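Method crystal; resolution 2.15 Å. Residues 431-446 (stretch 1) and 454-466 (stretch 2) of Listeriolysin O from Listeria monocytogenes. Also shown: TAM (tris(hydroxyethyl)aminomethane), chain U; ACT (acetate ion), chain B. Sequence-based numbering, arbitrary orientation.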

# COMPACT_ATOMS: atom_id res chain seq x y z
N TYR A 431 15.81 -34.22 18.55
CA TYR A 431 15.61 -33.23 17.50
C TYR A 431 14.13 -32.98 17.24
O TYR A 431 13.44 -33.84 16.69
CB TYR A 431 16.33 -33.64 16.22
CG TYR A 431 17.84 -33.59 16.32
CD1 TYR A 431 18.55 -34.62 16.94
CD2 TYR A 431 18.56 -32.52 15.82
CE1 TYR A 431 19.93 -34.58 17.04
CE2 TYR A 431 19.94 -32.47 15.91
CZ TYR A 431 20.62 -33.50 16.52
OH TYR A 431 21.99 -33.44 16.62
N LEU A 432 13.66 -31.81 17.65
CA LEU A 432 12.25 -31.46 17.50
C LEU A 432 12.02 -30.59 16.27
O LEU A 432 12.70 -29.58 16.08
CB LEU A 432 11.74 -30.73 18.75
CG LEU A 432 11.88 -31.48 20.08
CD1 LEU A 432 11.33 -30.64 21.22
CD2 LEU A 432 11.18 -32.82 20.01
N PRO A 433 11.05 -30.98 15.43
CA PRO A 433 10.66 -30.18 14.26
C PRO A 433 9.92 -28.91 14.69
O PRO A 433 9.53 -28.81 15.86
CB PRO A 433 9.71 -31.11 13.50
CG PRO A 433 9.15 -32.01 14.55
CD PRO A 433 10.25 -32.21 15.54
N GLY A 434 9.74 -27.97 13.77
CA GLY A 434 9.13 -26.69 14.09
C GLY A 434 7.69 -26.79 14.56
O GLY A 434 7.25 -25.99 15.38
N ASN A 435 6.97 -27.78 14.04
CA ASN A 435 5.56 -27.94 14.38
C ASN A 435 5.33 -28.71 15.67
O ASN A 435 4.24 -29.25 15.90
CB ASN A 435 4.81 -28.61 13.22
CG ASN A 435 5.43 -29.94 12.81
OD1 ASN A 435 6.65 -30.10 12.83
ND2 ASN A 435 4.59 -30.89 12.44
N ALA A 436 6.34 -28.76 16.53
CA ALA A 436 6.23 -29.46 17.80
C ALA A 436 5.85 -28.51 18.94
O ALA A 436 6.43 -27.43 19.08
CB ALA A 436 7.52 -30.18 18.13
N ARG A 437 4.87 -28.92 19.74
CA ARG A 437 4.48 -28.14 20.92
C ARG A 437 4.10 -29.04 22.09
O ARG A 437 4.02 -30.26 21.95
CB ARG A 437 3.34 -27.18 20.58
CG ARG A 437 2.08 -27.84 20.05
CD ARG A 437 1.02 -26.80 19.71
NE ARG A 437 -0.15 -27.37 19.07
CZ ARG A 437 -1.29 -27.66 19.69
NH1 ARG A 437 -1.42 -27.43 20.99
NH2 ARG A 437 -2.31 -28.19 19.02
N ASN A 438 3.88 -28.42 23.25
CA ASN A 438 3.54 -29.14 24.47
C ASN A 438 4.57 -30.20 24.84
O ASN A 438 4.25 -31.39 24.91
CB ASN A 438 2.14 -29.74 24.37
CG ASN A 438 1.05 -28.69 24.36
OD1 ASN A 438 1.14 -27.69 25.07
ND2 ASN A 438 0.01 -28.92 23.56
N ILE A 439 5.80 -29.76 25.05
CA ILE A 439 6.89 -30.66 25.40
C ILE A 439 6.80 -31.07 26.87
O ILE A 439 6.70 -30.22 27.76
CB ILE A 439 8.27 -30.03 25.11
CG1 ILE A 439 8.59 -30.11 23.62
CG2 ILE A 439 9.36 -30.72 25.90
CD1 ILE A 439 7.94 -29.03 22.78
N ASN A 440 6.82 -32.38 27.11
CA ASN A 440 6.80 -32.91 28.47
C ASN A 440 8.13 -33.58 28.81
O ASN A 440 8.59 -34.46 28.09
CB ASN A 440 5.65 -33.90 28.64
CG ASN A 440 4.30 -33.29 28.32
OD1 ASN A 440 3.99 -32.19 28.76
ND2 ASN A 440 3.50 -34.01 27.54
N VAL A 441 8.74 -33.16 29.91
CA VAL A 441 10.01 -33.73 30.34
C VAL A 441 9.89 -34.35 31.73
O VAL A 441 9.62 -33.65 32.70
CB VAL A 441 11.12 -32.67 30.34
CG1 VAL A 441 12.41 -33.25 30.91
CG2 VAL A 441 11.34 -32.13 28.94
N TYR A 442 10.09 -35.66 31.80
CA TYR A 442 10.01 -36.40 33.06
C TYR A 442 11.28 -37.22 33.28
O TYR A 442 11.83 -37.80 32.34
CB TYR A 442 8.79 -37.31 33.07
CG TYR A 442 8.63 -38.14 34.32
CD1 TYR A 442 7.98 -37.64 35.43
CD2 TYR A 442 9.14 -39.44 34.39
CE1 TYR A 442 7.83 -38.39 36.58
CE2 TYR A 442 9.00 -40.20 35.54
CZ TYR A 442 8.34 -39.67 36.63
OH TYR A 442 8.20 -40.42 37.77
N ALA A 443 11.75 -37.28 34.53
CA ALA A 443 12.91 -38.09 34.87
C ALA A 443 12.81 -38.61 36.29
O ALA A 443 12.42 -37.87 37.20
CB ALA A 443 14.19 -37.29 34.68
N LYS A 444 13.15 -39.88 36.47
CA LYS A 444 13.17 -40.49 37.80
C LYS A 444 14.47 -41.26 38.03
O LYS A 444 15.15 -41.64 37.07
CB LYS A 444 11.97 -41.42 37.99
CG LYS A 444 11.92 -42.60 37.02
CD LYS A 444 10.68 -43.45 37.26
CE LYS A 444 10.64 -44.64 36.30
NZ LYS A 444 9.43 -45.49 36.49
N GLU A 445 14.81 -41.49 39.29
CA GLU A 445 16.04 -42.19 39.63
C GLU A 445 15.79 -43.30 40.64
O GLU A 445 14.97 -43.14 41.56
CB GLU A 445 17.10 -41.21 40.14
CG GLU A 445 16.67 -40.39 41.35
CD GLU A 445 17.23 -40.91 42.66
OE1 GLU A 445 17.85 -42.00 42.67
OE2 GLU A 445 17.04 -40.23 43.69
N CYS A 446 16.49 -44.42 40.48
CA CYS A 446 16.33 -45.55 41.38
C CYS A 446 17.10 -45.35 42.69
O CYS A 446 18.33 -45.31 42.70
CB CYS A 446 16.79 -46.85 40.70
SG CYS A 446 16.54 -48.34 41.69
N TRP A 454 11.63 -45.84 43.15
CA TRP A 454 11.88 -44.76 42.20
C TRP A 454 11.53 -43.42 42.81
O TRP A 454 10.51 -43.28 43.49
CB TRP A 454 11.06 -44.97 40.92
CG TRP A 454 11.51 -46.13 40.09
CD1 TRP A 454 10.92 -47.35 40.01
CD2 TRP A 454 12.65 -46.17 39.22
NE1 TRP A 454 11.63 -48.16 39.15
CE2 TRP A 454 12.69 -47.45 38.65
CE3 TRP A 454 13.64 -45.24 38.87
CZ2 TRP A 454 13.68 -47.84 37.74
CZ3 TRP A 454 14.62 -45.63 37.98
CH2 TRP A 454 14.63 -46.91 37.42
N ARG A 455 12.37 -42.42 42.56
CA ARG A 455 12.09 -41.06 43.01
C ARG A 455 12.06 -40.10 41.82
O ARG A 455 12.99 -40.07 41.02
CB ARG A 455 13.13 -40.58 44.02
CG ARG A 455 12.94 -39.15 44.48
CD ARG A 455 14.01 -38.73 45.47
NE ARG A 455 14.10 -39.66 46.59
CZ ARG A 455 14.94 -39.53 47.61
NH1 ARG A 455 15.76 -38.49 47.66
NH2 ARG A 455 14.95 -40.43 48.58
N THR A 456 10.98 -39.34 41.71
CA THR A 456 10.84 -38.37 40.63
C THR A 456 11.84 -37.23 40.81
O THR A 456 11.94 -36.65 41.89
CB THR A 456 9.41 -37.79 40.57
OG1 THR A 456 8.48 -38.84 40.29
CG2 THR A 456 9.31 -36.73 39.48
N VAL A 457 12.59 -36.93 39.75
CA VAL A 457 13.54 -35.83 39.77
C VAL A 457 12.97 -34.62 39.03
O VAL A 457 13.07 -33.49 39.51
CB VAL A 457 14.88 -36.22 39.13
CG1 VAL A 457 15.89 -35.08 39.25
CG2 VAL A 457 15.42 -37.47 39.78
N ILE A 458 12.37 -34.87 37.87
CA ILE A 458 11.77 -33.82 37.05
C ILE A 458 10.40 -34.23 36.54
O ILE A 458 10.20 -35.36 36.11
CB ILE A 458 12.64 -33.50 35.81
CG1 ILE A 458 14.10 -33.26 36.20
CG2 ILE A 458 12.10 -32.29 35.05
CD1 ILE A 458 15.00 -33.00 35.02
N ASP A 459 9.45 -33.30 36.58
CA ASP A 459 8.13 -33.51 35.99
C ASP A 459 7.59 -32.19 35.44
O ASP A 459 6.67 -31.60 36.00
CB ASP A 459 7.17 -34.09 37.03
CG ASP A 459 5.93 -34.72 36.41
OD1 ASP A 459 5.56 -34.34 35.27
OD2 ASP A 459 5.31 -35.59 37.06
N ASP A 460 8.18 -31.73 34.34
CA ASP A 460 7.75 -30.48 33.71
C ASP A 460 6.90 -30.75 32.48
O ASP A 460 7.29 -31.54 31.61
CB ASP A 460 8.96 -29.61 33.35
CG ASP A 460 9.75 -29.16 34.56
OD1 ASP A 460 9.16 -29.11 35.67
OD2 ASP A 460 10.95 -28.86 34.42
N ARG A 461 5.75 -30.10 32.40
CA ARG A 461 4.78 -30.38 31.34
C ARG A 461 4.41 -29.15 30.53
O ARG A 461 4.51 -28.02 31.01
CB ARG A 461 3.53 -31.02 31.94
CG ARG A 461 3.83 -32.10 32.96
CD ARG A 461 2.57 -32.77 33.49
NE ARG A 461 2.88 -33.66 34.61
CZ ARG A 461 2.02 -34.51 35.15
NH1 ARG A 461 0.78 -34.59 34.68
NH2 ARG A 461 2.39 -35.28 36.16
N ASN A 462 3.98 -29.37 29.29
CA ASN A 462 3.51 -28.31 28.40
C ASN A 462 4.55 -27.21 28.20
O ASN A 462 4.23 -26.02 28.27
CB ASN A 462 2.20 -27.72 28.92
CG ASN A 462 1.16 -28.79 29.22
OD1 ASN A 462 1.04 -29.77 28.48
ND2 ASN A 462 0.41 -28.61 30.30
N LEU A 463 5.79 -27.61 27.94
CA LEU A 463 6.88 -26.67 27.74
C LEU A 463 6.91 -26.19 26.29
O LEU A 463 6.60 -26.95 25.37
CB LEU A 463 8.22 -27.31 28.11
CG LEU A 463 8.37 -27.75 29.57
CD1 LEU A 463 9.71 -28.45 29.78
CD2 LEU A 463 8.24 -26.56 30.50
N PRO A 464 7.28 -24.92 26.08
CA PRO A 464 7.36 -24.36 24.73
C PRO A 464 8.56 -24.91 23.97
O PRO A 464 9.53 -25.34 24.59
CB PRO A 464 7.55 -22.86 24.98
CG PRO A 464 8.26 -22.81 26.30
CD PRO A 464 7.65 -23.92 27.11
N LEU A 465 8.49 -24.89 22.65
CA LEU A 465 9.61 -25.32 21.82
C LEU A 465 10.65 -24.20 21.72
O LEU A 465 10.36 -23.12 21.22
CB LEU A 465 9.13 -25.71 20.42
CG LEU A 465 10.23 -26.02 19.41
CD1 LEU A 465 11.09 -27.19 19.89
CD2 LEU A 465 9.65 -26.31 18.03
N VAL A 466 11.85 -24.47 22.21
CA VAL A 466 12.95 -23.51 22.13
C VAL A 466 14.09 -24.06 21.27
O VAL A 466 14.05 -25.22 20.86
CB VAL A 466 13.50 -23.15 23.52
CG1 VAL A 466 12.42 -22.45 24.34
CG2 VAL A 466 13.99 -24.40 24.24
C TAM U . 9.16 -30.77 40.94
C1 TAM U . 7.84 -30.86 41.70
C2 TAM U . 9.02 -31.08 39.45
C3 TAM U . 10.17 -31.69 41.63
C4 TAM U . 6.64 -31.09 40.79
C5 TAM U . 10.09 -30.37 38.64
C6 TAM U . 10.28 -33.04 40.95
N TAM U . 9.66 -29.40 41.07
O4 TAM U . 6.01 -32.32 41.16
O5 TAM U . 10.03 -30.81 37.28
O6 TAM U . 9.09 -33.80 41.17
C ACT B . 9.82 -49.09 36.66
O ACT B . 9.89 -48.03 36.00
OXT ACT B . 9.13 -49.18 37.70
CH3 ACT B . 10.63 -50.27 36.23

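The two stretches pair as antiparallel strands, their axes inclined at 154°, and together bury 1173 Å². Two residues of the second stretch, Trp454 and Leu465, cover the most surface, and they hold opposite ends of the contact.

Trp454 (110 Å²) lies between two side chains of the first stretch. Lys444, with chi1 near +60° and the rest of the chain extended, runs over one face of the indole. Its NZ sits 4.1 Å from the centroid of the Trp454 five-membered ring and only 4° off the normal, a cation-pi arrangement, while Lys444 CE makes a CH-pi contact with the six-membered ring. The opposite face is covered by Cys446, whose CB lies 4.0 Å from the centroid of the Trp454 six-membered ring. The ammonium is not left to the ring alone: Lys444 NZ donates a hydrogen bond to O of the acetate at 2.6 Å. Beneath this sandwich the backbone is firmly paired, Glu445 N to Arg455 O and Arg455 N to Glu445 O both measuring 2.9 Å.

At the other end, Leu465 (109 Å²) points toward the first stretch and packs beside the type I turn from Pro433 to Ala436. Its CD1 meets Leu432 CD1 at 3.7 Å, and its CD2 approaches Pro433 O to 3.3 Å. Leu465 CB also lies 4.2 Å from Ile439 CD1, which links this cluster to the sheet. There Ile439 N donates to Leu463 O at 2.9 Å and Leu463 N to Ile439 O at 2.8 Å, and Ile439 CB lies 4.0 Å from Leu463 CB. Val441 CG2 extends the apolar surface to Leu463 CD1 at 4.1 Å.

Between these ends the register shifts twice. At the bulge between Ile439 and Val441, Asn440 OD1 accepts a hydrogen bond from Asn462 N (2.9 Å). At the second, between Ala443 and Lys444, Ala443 O accepts from both Val457 N (2.7 Å) and Ile458 N (3.1 Å), so one carbonyl serves two successive amides.

Glu445, the next largest contributor at 80 Å², packs its CG against Val457 CG2 at 3.5 Å. Its OE2 lies 4.2 Å from Arg455 NE but well out of the guanidinium plane, so the charges are close without an N-H pointing at the oxygen. On the face shared with Lys444 and Cys446, Thr456 OG1 donates to Tyr442 OH at 3.0 Å, tying the end of the tyrosine to the neighbouring strand.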